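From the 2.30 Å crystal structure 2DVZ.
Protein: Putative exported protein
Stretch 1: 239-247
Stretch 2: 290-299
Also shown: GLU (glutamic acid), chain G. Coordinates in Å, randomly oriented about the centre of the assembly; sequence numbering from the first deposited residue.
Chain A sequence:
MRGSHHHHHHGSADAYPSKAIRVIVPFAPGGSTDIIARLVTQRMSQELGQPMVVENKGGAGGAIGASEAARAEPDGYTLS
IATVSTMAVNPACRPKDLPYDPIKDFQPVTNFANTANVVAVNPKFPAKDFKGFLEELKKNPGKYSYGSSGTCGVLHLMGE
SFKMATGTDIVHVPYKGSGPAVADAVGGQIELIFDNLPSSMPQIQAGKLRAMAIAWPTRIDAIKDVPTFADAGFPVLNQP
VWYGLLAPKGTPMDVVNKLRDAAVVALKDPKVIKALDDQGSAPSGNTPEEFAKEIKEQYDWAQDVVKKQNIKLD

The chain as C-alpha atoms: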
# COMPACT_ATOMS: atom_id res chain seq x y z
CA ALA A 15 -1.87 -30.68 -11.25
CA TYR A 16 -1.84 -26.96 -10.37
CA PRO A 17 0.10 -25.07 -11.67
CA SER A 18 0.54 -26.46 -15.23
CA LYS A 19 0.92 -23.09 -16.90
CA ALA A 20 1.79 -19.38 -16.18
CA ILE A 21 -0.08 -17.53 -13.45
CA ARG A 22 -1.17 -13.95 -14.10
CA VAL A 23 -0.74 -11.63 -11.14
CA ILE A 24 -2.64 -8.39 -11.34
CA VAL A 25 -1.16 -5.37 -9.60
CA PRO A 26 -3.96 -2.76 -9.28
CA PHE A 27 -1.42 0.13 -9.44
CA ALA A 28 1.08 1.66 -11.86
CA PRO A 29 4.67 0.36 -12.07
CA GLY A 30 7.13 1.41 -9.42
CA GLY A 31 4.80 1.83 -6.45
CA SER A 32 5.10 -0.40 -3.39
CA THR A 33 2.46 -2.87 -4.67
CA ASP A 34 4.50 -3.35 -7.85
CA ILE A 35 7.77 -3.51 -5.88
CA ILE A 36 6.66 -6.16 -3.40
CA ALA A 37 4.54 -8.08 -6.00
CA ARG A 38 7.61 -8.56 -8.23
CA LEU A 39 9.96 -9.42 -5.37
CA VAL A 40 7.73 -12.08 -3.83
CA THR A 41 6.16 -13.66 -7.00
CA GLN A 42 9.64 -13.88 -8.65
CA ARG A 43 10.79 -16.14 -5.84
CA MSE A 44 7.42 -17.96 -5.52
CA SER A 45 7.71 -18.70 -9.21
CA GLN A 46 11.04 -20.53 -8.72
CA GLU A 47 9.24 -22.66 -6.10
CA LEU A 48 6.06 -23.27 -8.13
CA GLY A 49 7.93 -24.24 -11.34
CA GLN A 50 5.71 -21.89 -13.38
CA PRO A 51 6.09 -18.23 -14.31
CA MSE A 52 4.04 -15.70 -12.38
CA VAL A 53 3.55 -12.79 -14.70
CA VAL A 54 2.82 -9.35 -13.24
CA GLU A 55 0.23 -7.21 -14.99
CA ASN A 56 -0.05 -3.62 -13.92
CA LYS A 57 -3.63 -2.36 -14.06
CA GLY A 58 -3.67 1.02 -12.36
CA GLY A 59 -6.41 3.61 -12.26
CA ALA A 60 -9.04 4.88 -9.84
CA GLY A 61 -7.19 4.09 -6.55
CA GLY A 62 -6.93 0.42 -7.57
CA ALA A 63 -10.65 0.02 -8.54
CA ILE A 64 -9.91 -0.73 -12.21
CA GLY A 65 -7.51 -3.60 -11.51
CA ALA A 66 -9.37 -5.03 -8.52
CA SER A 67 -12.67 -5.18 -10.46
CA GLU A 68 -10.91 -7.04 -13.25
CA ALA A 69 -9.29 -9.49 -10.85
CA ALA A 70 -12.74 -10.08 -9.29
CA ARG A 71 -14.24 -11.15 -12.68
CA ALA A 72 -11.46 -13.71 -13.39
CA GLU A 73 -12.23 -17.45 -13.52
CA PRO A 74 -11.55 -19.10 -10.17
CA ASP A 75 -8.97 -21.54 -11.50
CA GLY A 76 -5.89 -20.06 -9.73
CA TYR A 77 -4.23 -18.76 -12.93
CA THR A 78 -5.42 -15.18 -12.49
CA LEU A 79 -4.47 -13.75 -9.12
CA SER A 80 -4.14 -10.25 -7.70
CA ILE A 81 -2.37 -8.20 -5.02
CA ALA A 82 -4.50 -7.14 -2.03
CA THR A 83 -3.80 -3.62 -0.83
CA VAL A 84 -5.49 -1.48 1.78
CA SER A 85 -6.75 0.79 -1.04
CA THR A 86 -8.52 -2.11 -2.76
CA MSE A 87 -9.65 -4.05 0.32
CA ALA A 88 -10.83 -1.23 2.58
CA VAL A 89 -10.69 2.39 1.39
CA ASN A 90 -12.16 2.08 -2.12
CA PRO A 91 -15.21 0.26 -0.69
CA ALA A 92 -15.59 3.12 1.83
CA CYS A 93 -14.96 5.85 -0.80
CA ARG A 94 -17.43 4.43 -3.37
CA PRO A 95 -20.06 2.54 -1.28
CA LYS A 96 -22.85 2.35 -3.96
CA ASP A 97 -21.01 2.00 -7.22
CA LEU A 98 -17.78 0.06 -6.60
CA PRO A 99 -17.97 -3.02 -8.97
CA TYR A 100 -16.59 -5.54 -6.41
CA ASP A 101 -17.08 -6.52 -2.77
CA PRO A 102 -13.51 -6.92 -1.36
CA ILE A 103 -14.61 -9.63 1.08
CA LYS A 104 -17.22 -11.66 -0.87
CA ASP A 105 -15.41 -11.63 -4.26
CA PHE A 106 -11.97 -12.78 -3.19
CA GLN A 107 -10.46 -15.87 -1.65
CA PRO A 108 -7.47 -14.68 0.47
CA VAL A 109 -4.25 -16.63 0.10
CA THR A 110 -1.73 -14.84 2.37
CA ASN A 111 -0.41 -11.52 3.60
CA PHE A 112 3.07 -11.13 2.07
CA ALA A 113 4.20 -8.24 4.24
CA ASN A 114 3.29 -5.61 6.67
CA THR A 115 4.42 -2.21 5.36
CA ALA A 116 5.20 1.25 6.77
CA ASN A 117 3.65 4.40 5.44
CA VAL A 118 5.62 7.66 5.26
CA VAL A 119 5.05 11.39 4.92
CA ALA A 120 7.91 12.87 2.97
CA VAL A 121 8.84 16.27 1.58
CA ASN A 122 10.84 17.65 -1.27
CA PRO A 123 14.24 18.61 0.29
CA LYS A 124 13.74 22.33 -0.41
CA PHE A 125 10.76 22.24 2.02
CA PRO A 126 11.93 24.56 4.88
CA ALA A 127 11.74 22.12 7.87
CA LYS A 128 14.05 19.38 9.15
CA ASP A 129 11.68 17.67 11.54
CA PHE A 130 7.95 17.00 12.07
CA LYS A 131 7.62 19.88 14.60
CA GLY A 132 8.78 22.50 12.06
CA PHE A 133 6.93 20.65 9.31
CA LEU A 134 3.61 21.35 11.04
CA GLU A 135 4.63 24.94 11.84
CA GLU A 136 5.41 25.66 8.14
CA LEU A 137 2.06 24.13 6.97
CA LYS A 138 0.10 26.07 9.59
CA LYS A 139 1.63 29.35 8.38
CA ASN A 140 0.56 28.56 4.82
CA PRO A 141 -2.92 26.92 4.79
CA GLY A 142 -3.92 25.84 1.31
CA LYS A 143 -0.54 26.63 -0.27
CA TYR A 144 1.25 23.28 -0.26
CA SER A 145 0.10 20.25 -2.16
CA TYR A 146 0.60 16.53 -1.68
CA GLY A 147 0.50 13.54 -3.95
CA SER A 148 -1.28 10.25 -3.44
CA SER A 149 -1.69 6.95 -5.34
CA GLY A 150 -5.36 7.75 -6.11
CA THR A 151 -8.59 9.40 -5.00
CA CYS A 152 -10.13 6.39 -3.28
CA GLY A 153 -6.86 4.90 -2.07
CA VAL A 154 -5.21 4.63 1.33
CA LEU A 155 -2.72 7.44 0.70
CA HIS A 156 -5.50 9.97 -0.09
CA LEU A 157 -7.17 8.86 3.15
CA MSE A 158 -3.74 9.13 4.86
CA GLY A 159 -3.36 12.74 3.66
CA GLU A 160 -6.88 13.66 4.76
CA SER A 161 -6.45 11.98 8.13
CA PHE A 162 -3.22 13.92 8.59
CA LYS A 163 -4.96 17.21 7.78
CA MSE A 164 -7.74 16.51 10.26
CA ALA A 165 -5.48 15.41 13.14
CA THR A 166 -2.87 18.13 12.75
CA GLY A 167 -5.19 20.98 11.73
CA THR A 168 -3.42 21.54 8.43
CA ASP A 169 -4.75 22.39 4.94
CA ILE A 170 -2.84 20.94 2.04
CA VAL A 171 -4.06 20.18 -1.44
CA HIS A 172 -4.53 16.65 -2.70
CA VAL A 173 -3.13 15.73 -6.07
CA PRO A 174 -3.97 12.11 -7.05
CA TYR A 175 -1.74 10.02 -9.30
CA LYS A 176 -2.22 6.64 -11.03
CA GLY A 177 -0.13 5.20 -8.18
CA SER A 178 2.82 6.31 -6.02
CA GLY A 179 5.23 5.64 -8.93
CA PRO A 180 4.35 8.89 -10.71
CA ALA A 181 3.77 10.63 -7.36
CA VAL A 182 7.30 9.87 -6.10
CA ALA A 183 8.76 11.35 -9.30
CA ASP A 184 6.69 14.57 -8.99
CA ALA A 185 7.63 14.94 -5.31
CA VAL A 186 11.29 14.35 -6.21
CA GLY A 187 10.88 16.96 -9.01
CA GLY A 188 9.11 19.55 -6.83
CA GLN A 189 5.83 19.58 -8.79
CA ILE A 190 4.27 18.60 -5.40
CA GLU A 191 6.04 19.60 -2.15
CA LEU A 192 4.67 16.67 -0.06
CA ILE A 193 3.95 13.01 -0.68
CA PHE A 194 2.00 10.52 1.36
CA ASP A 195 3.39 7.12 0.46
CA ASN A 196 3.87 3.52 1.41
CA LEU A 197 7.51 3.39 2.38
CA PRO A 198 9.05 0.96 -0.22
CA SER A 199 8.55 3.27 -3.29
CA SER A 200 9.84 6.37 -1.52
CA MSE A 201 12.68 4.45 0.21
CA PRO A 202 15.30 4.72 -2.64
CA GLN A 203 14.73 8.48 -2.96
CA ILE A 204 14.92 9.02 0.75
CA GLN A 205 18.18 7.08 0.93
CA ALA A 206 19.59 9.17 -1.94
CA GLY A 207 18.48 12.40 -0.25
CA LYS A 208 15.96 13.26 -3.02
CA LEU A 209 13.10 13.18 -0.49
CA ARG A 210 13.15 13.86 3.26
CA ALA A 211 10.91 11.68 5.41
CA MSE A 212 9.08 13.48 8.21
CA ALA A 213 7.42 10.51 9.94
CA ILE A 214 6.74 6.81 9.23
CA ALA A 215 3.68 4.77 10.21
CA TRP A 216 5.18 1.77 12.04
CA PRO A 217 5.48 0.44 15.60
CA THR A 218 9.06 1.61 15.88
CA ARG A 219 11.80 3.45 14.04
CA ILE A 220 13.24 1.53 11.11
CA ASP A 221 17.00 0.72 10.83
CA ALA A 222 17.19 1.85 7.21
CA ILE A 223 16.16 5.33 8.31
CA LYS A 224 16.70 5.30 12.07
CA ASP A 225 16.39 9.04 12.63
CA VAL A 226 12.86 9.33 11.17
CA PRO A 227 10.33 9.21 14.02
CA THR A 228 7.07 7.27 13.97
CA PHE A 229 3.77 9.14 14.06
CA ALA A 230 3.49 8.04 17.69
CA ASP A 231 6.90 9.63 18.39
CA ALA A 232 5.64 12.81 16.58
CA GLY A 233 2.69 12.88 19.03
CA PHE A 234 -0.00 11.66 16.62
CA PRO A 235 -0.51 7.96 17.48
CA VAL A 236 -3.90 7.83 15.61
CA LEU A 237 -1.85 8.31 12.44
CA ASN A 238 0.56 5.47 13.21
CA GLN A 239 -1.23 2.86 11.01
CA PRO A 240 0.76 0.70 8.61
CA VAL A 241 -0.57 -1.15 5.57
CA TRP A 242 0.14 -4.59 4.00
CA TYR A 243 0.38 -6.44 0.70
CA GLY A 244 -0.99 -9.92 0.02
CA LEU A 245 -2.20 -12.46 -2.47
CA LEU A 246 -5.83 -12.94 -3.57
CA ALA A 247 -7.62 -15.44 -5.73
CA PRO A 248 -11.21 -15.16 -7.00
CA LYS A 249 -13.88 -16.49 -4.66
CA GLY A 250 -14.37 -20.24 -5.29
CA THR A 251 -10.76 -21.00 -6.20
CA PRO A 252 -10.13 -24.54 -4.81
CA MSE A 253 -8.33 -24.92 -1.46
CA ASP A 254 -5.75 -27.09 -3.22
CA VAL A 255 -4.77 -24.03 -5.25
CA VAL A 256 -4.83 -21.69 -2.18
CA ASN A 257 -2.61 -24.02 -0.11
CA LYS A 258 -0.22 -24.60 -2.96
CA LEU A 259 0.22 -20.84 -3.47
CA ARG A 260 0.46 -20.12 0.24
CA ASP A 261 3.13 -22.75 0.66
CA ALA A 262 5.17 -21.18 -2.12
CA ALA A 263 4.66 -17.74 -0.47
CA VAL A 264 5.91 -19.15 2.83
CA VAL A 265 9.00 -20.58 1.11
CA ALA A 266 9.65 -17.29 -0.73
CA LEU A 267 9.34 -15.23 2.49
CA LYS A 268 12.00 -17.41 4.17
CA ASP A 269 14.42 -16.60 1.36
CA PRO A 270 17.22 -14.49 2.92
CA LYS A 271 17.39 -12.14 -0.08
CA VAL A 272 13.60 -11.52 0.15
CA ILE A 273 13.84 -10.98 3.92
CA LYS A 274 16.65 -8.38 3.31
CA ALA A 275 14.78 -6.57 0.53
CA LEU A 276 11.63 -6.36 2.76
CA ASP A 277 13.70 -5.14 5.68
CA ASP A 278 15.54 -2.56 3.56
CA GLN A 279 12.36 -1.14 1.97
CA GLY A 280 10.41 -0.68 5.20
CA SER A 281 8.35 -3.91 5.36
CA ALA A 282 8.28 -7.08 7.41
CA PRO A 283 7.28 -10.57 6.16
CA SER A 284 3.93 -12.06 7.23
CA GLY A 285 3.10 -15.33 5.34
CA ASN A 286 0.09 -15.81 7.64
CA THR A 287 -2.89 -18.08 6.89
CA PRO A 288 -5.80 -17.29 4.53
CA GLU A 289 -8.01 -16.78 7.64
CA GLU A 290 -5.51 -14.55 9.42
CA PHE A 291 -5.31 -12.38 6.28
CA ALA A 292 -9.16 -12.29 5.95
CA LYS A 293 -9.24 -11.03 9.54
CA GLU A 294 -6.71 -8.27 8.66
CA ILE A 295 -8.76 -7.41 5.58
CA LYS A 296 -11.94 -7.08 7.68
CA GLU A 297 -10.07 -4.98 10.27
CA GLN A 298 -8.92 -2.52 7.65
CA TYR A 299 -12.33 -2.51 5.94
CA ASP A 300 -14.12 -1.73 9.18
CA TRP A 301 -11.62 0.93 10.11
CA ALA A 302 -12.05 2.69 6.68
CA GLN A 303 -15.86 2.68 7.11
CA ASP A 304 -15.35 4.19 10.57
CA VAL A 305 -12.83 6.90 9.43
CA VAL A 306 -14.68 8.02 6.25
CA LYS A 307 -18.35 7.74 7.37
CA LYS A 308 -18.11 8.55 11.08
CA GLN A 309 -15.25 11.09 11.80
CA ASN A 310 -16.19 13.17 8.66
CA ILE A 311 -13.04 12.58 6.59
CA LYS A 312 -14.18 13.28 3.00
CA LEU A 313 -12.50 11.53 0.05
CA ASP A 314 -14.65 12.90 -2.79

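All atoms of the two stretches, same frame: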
# COMPACT_ATOMS: atom_id res chain seq x y z
N GLN A 239 -0.63 4.08 11.60
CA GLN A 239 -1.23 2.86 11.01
C GLN A 239 -0.47 2.38 9.76
O GLN A 239 -0.46 3.04 8.73
CB GLN A 239 -2.70 3.09 10.67
CG GLN A 239 -3.56 3.41 11.88
CD GLN A 239 -3.88 2.18 12.77
OE1 GLN A 239 -3.43 1.03 12.51
NE2 GLN A 239 -4.64 2.43 13.87
N PRO A 240 0.19 1.23 9.84
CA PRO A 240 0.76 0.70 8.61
C PRO A 240 -0.27 0.04 7.69
O PRO A 240 -1.46 -0.06 8.03
CB PRO A 240 1.76 -0.33 9.11
CG PRO A 240 1.33 -0.67 10.52
CD PRO A 240 0.48 0.42 11.04
N VAL A 241 0.22 -0.40 6.55
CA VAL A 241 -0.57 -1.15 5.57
C VAL A 241 0.04 -2.57 5.40
O VAL A 241 0.83 -3.04 6.25
CB VAL A 241 -0.70 -0.36 4.23
CG1 VAL A 241 -1.38 0.96 4.46
CG2 VAL A 241 0.66 -0.18 3.50
N TRP A 242 -0.34 -3.24 4.32
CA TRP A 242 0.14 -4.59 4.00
C TRP A 242 -0.15 -4.90 2.54
O TRP A 242 -0.93 -4.18 1.89
CB TRP A 242 -0.43 -5.70 4.93
CG TRP A 242 -1.94 -5.63 5.32
CD1 TRP A 242 -2.42 -5.56 6.58
CD2 TRP A 242 -3.10 -5.64 4.45
NE1 TRP A 242 -3.79 -5.54 6.57
CE2 TRP A 242 -4.24 -5.61 5.28
CE3 TRP A 242 -3.27 -5.70 3.05
CZ2 TRP A 242 -5.57 -5.56 4.77
CZ3 TRP A 242 -4.62 -5.65 2.52
CH2 TRP A 242 -5.74 -5.59 3.40
N TYR A 243 0.53 -5.92 2.05
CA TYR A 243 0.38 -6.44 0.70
C TYR A 243 0.21 -7.96 0.74
O TYR A 243 0.96 -8.63 1.41
CB TYR A 243 1.60 -6.04 -0.18
CG TYR A 243 1.66 -4.54 -0.26
CD1 TYR A 243 0.93 -3.86 -1.25
CD2 TYR A 243 2.36 -3.79 0.71
CE1 TYR A 243 0.93 -2.46 -1.30
CE2 TYR A 243 2.39 -2.40 0.66
CZ TYR A 243 1.66 -1.73 -0.33
OH TYR A 243 1.66 -0.36 -0.37
N GLY A 244 -0.76 -8.48 0.01
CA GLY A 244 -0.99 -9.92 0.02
C GLY A 244 -1.53 -10.46 -1.29
O GLY A 244 -1.68 -9.74 -2.27
N LEU A 245 -1.85 -11.76 -1.27
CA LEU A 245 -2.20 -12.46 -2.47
C LEU A 245 -3.67 -12.89 -2.39
O LEU A 245 -4.12 -13.38 -1.38
CB LEU A 245 -1.25 -13.64 -2.71
CG LEU A 245 -1.32 -14.33 -4.08
CD1 LEU A 245 -0.97 -13.42 -5.32
CD2 LEU A 245 -0.43 -15.51 -4.06
N LEU A 246 -4.39 -12.67 -3.48
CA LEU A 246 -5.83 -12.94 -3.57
C LEU A 246 -6.08 -13.82 -4.76
O LEU A 246 -5.42 -13.68 -5.82
CB LEU A 246 -6.61 -11.63 -3.79
CG LEU A 246 -6.52 -10.57 -2.67
CD1 LEU A 246 -7.20 -9.26 -3.12
CD2 LEU A 246 -7.04 -11.08 -1.26
N ALA A 247 -7.02 -14.72 -4.60
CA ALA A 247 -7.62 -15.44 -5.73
C ALA A 247 -9.14 -15.11 -5.79
O ALA A 247 -9.75 -14.67 -4.77
CB ALA A 247 -7.39 -16.95 -5.58
N GLU A 290 -6.15 -15.64 8.68
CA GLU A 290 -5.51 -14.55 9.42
C GLU A 290 -5.52 -13.30 8.55
O GLU A 290 -5.83 -12.19 9.04
CB GLU A 290 -4.10 -14.96 9.88
CG GLU A 290 -4.10 -15.90 11.11
CD GLU A 290 -2.74 -16.59 11.33
OE1 GLU A 290 -2.47 -17.05 12.46
OE2 GLU A 290 -1.93 -16.66 10.38
N PHE A 291 -5.24 -13.48 7.25
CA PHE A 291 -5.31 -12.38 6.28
C PHE A 291 -6.75 -11.83 6.15
O PHE A 291 -6.95 -10.61 6.17
CB PHE A 291 -4.73 -12.83 4.93
CG PHE A 291 -4.49 -11.69 3.95
CD1 PHE A 291 -4.14 -10.39 4.40
CD2 PHE A 291 -4.55 -11.93 2.56
CE1 PHE A 291 -3.91 -9.35 3.51
CE2 PHE A 291 -4.31 -10.90 1.65
CZ PHE A 291 -3.98 -9.59 2.13
N ALA A 292 -7.74 -12.72 6.05
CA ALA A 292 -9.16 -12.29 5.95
C ALA A 292 -9.55 -11.43 7.15
O ALA A 292 -10.34 -10.49 7.03
CB ALA A 292 -10.10 -13.51 5.83
N LYS A 293 -8.99 -11.77 8.31
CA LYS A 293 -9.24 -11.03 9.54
C LYS A 293 -8.60 -9.61 9.47
O LYS A 293 -9.21 -8.62 9.87
CB LYS A 293 -8.78 -11.83 10.76
CG LYS A 293 -8.90 -11.02 12.06
CD LYS A 293 -8.58 -11.78 13.34
CE LYS A 293 -8.85 -10.85 14.55
NZ LYS A 293 -8.40 -11.48 15.86
N GLU A 294 -7.39 -9.53 8.94
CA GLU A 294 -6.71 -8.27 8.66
C GLU A 294 -7.49 -7.43 7.66
O GLU A 294 -7.69 -6.23 7.89
CB GLU A 294 -5.28 -8.53 8.14
CG GLU A 294 -4.39 -9.13 9.25
CD GLU A 294 -3.07 -9.65 8.77
OE1 GLU A 294 -2.91 -10.09 7.61
OE2 GLU A 294 -2.15 -9.63 9.62
N ILE A 295 -7.97 -8.08 6.59
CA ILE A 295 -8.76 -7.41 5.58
C ILE A 295 -9.99 -6.76 6.16
O ILE A 295 -10.27 -5.59 5.85
CB ILE A 295 -9.15 -8.36 4.38
CG1 ILE A 295 -7.90 -8.63 3.52
CG2 ILE A 295 -10.31 -7.74 3.55
CD1 ILE A 295 -7.99 -9.86 2.66
N LYS A 296 -10.72 -7.53 6.98
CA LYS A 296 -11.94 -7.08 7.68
C LYS A 296 -11.63 -5.94 8.67
O LYS A 296 -12.36 -4.94 8.73
CB LYS A 296 -12.55 -8.26 8.42
CG LYS A 296 -13.80 -7.97 9.21
CD LYS A 296 -14.99 -7.67 8.26
CE LYS A 296 -16.30 -7.31 9.01
NZ LYS A 296 -16.26 -7.82 10.43
N GLU A 297 -10.55 -6.09 9.42
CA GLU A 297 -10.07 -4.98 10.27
C GLU A 297 -9.89 -3.70 9.49
O GLU A 297 -10.43 -2.69 9.87
CB GLU A 297 -8.79 -5.34 10.99
CG GLU A 297 -9.05 -6.25 12.15
CD GLU A 297 -7.79 -6.95 12.66
OE1 GLU A 297 -6.71 -6.89 12.00
OE2 GLU A 297 -7.92 -7.58 13.75
N GLN A 298 -9.15 -3.74 8.39
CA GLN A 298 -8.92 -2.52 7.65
C GLN A 298 -10.23 -1.98 7.06
O GLN A 298 -10.48 -0.81 7.11
CB GLN A 298 -7.86 -2.70 6.55
CG GLN A 298 -6.44 -3.00 7.06
CD GLN A 298 -5.80 -1.87 7.88
OE1 GLN A 298 -6.08 -0.69 7.69
NE2 GLN A 298 -4.89 -2.23 8.74
N TYR A 299 -11.03 -2.86 6.48
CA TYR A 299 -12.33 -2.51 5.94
C TYR A 299 -13.18 -1.78 6.96
O TYR A 299 -13.72 -0.72 6.67
CB TYR A 299 -13.05 -3.78 5.48
CG TYR A 299 -14.40 -3.56 4.85
CD1 TYR A 299 -14.53 -3.49 3.46
CD2 TYR A 299 -15.55 -3.43 5.64
CE1 TYR A 299 -15.79 -3.30 2.86
CE2 TYR A 299 -16.82 -3.23 5.05
CZ TYR A 299 -16.92 -3.18 3.66
OH TYR A 299 -18.14 -2.99 3.08
N GLU G . -1.70 3.16 -2.25
CA GLU G . -1.51 1.72 -2.53
C GLU G . -1.75 0.86 -1.29
O GLU G . -0.89 0.17 -0.74
CB GLU G . -0.15 1.46 -3.18
CG GLU G . 0.16 2.49 -4.29
CD GLU G . 1.02 1.95 -5.39
OE1 GLU G . 1.37 0.75 -5.31
OE2 GLU G . 1.34 2.71 -6.37
OXT GLU G . -2.91 0.82 -0.84
O HOH W 1 -2.90 -0.80 10.18
O HOH W 2 -3.81 1.36 6.84
O HOH W 3 -4.76 -5.21 9.32

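Trp242, on strand 241-247, is the centre of the contact: its CA-to-CB bond points toward helix 290-299, and its indole lies against four helix residues, Phe291, Glu294, Ile295 and Gln298, spaced so that they line one side of the helix. Phe291 approaches edge-on, its CE1 3.7 Å from Trp242 CE3; the ring planes stand at 78° with centroids 5.1 Å apart, an edge-to-face pair in which polarised C-H groups of the phenyl edge meet the π cloud of the indole. Further round the indole, Trp242 CH2 touches Ile295 CG1 at 3.7 Å.

The phenyl ring also reaches the next inward-facing position of the strand, where Gly244 CA lies 3.7 Å from Phe291 CZ. The close fit depends on glycine: an ideal CB there would sit 2.3 Å from Phe291 CZ, a clash. Leu246 closes this end of the apolar patch, its CD2 4.0 Å from Phe291 CE2 and 4.2 Å from Ile295 CD1.

The backbones remain apart, with axes 10.5 Å apart at closest approach and N-to-C directions at 119°, so side chains fill the gap. No direct hydrogen bond crosses it; the helix satisfies its own backbone through i to i+4 bonds such as Ile295 N to Phe291 O (2.8 Å).

Toward the polar edge, the aliphatic parts of Glu294 and Gln298 cover the indole, with Glu294 CB 3.7 Å from Trp242 NE1 and Gln298 CG 3.5 Å from Trp242 CZ2. Water then joins the stretches. Water 3 accepts from Trp242 NE1 (2.9 Å) and Gln298 NE2 (3.0 Å). Water 1 accepts from Gln298 NE2 (2.8 Å) and donates to Pro240 O (2.7 Å) and Gln239 OE1 (3.0 Å), bridging an amide and a carbonyl whose direct separation, Pro240 O to Gln298 NE2, is 4.1 Å.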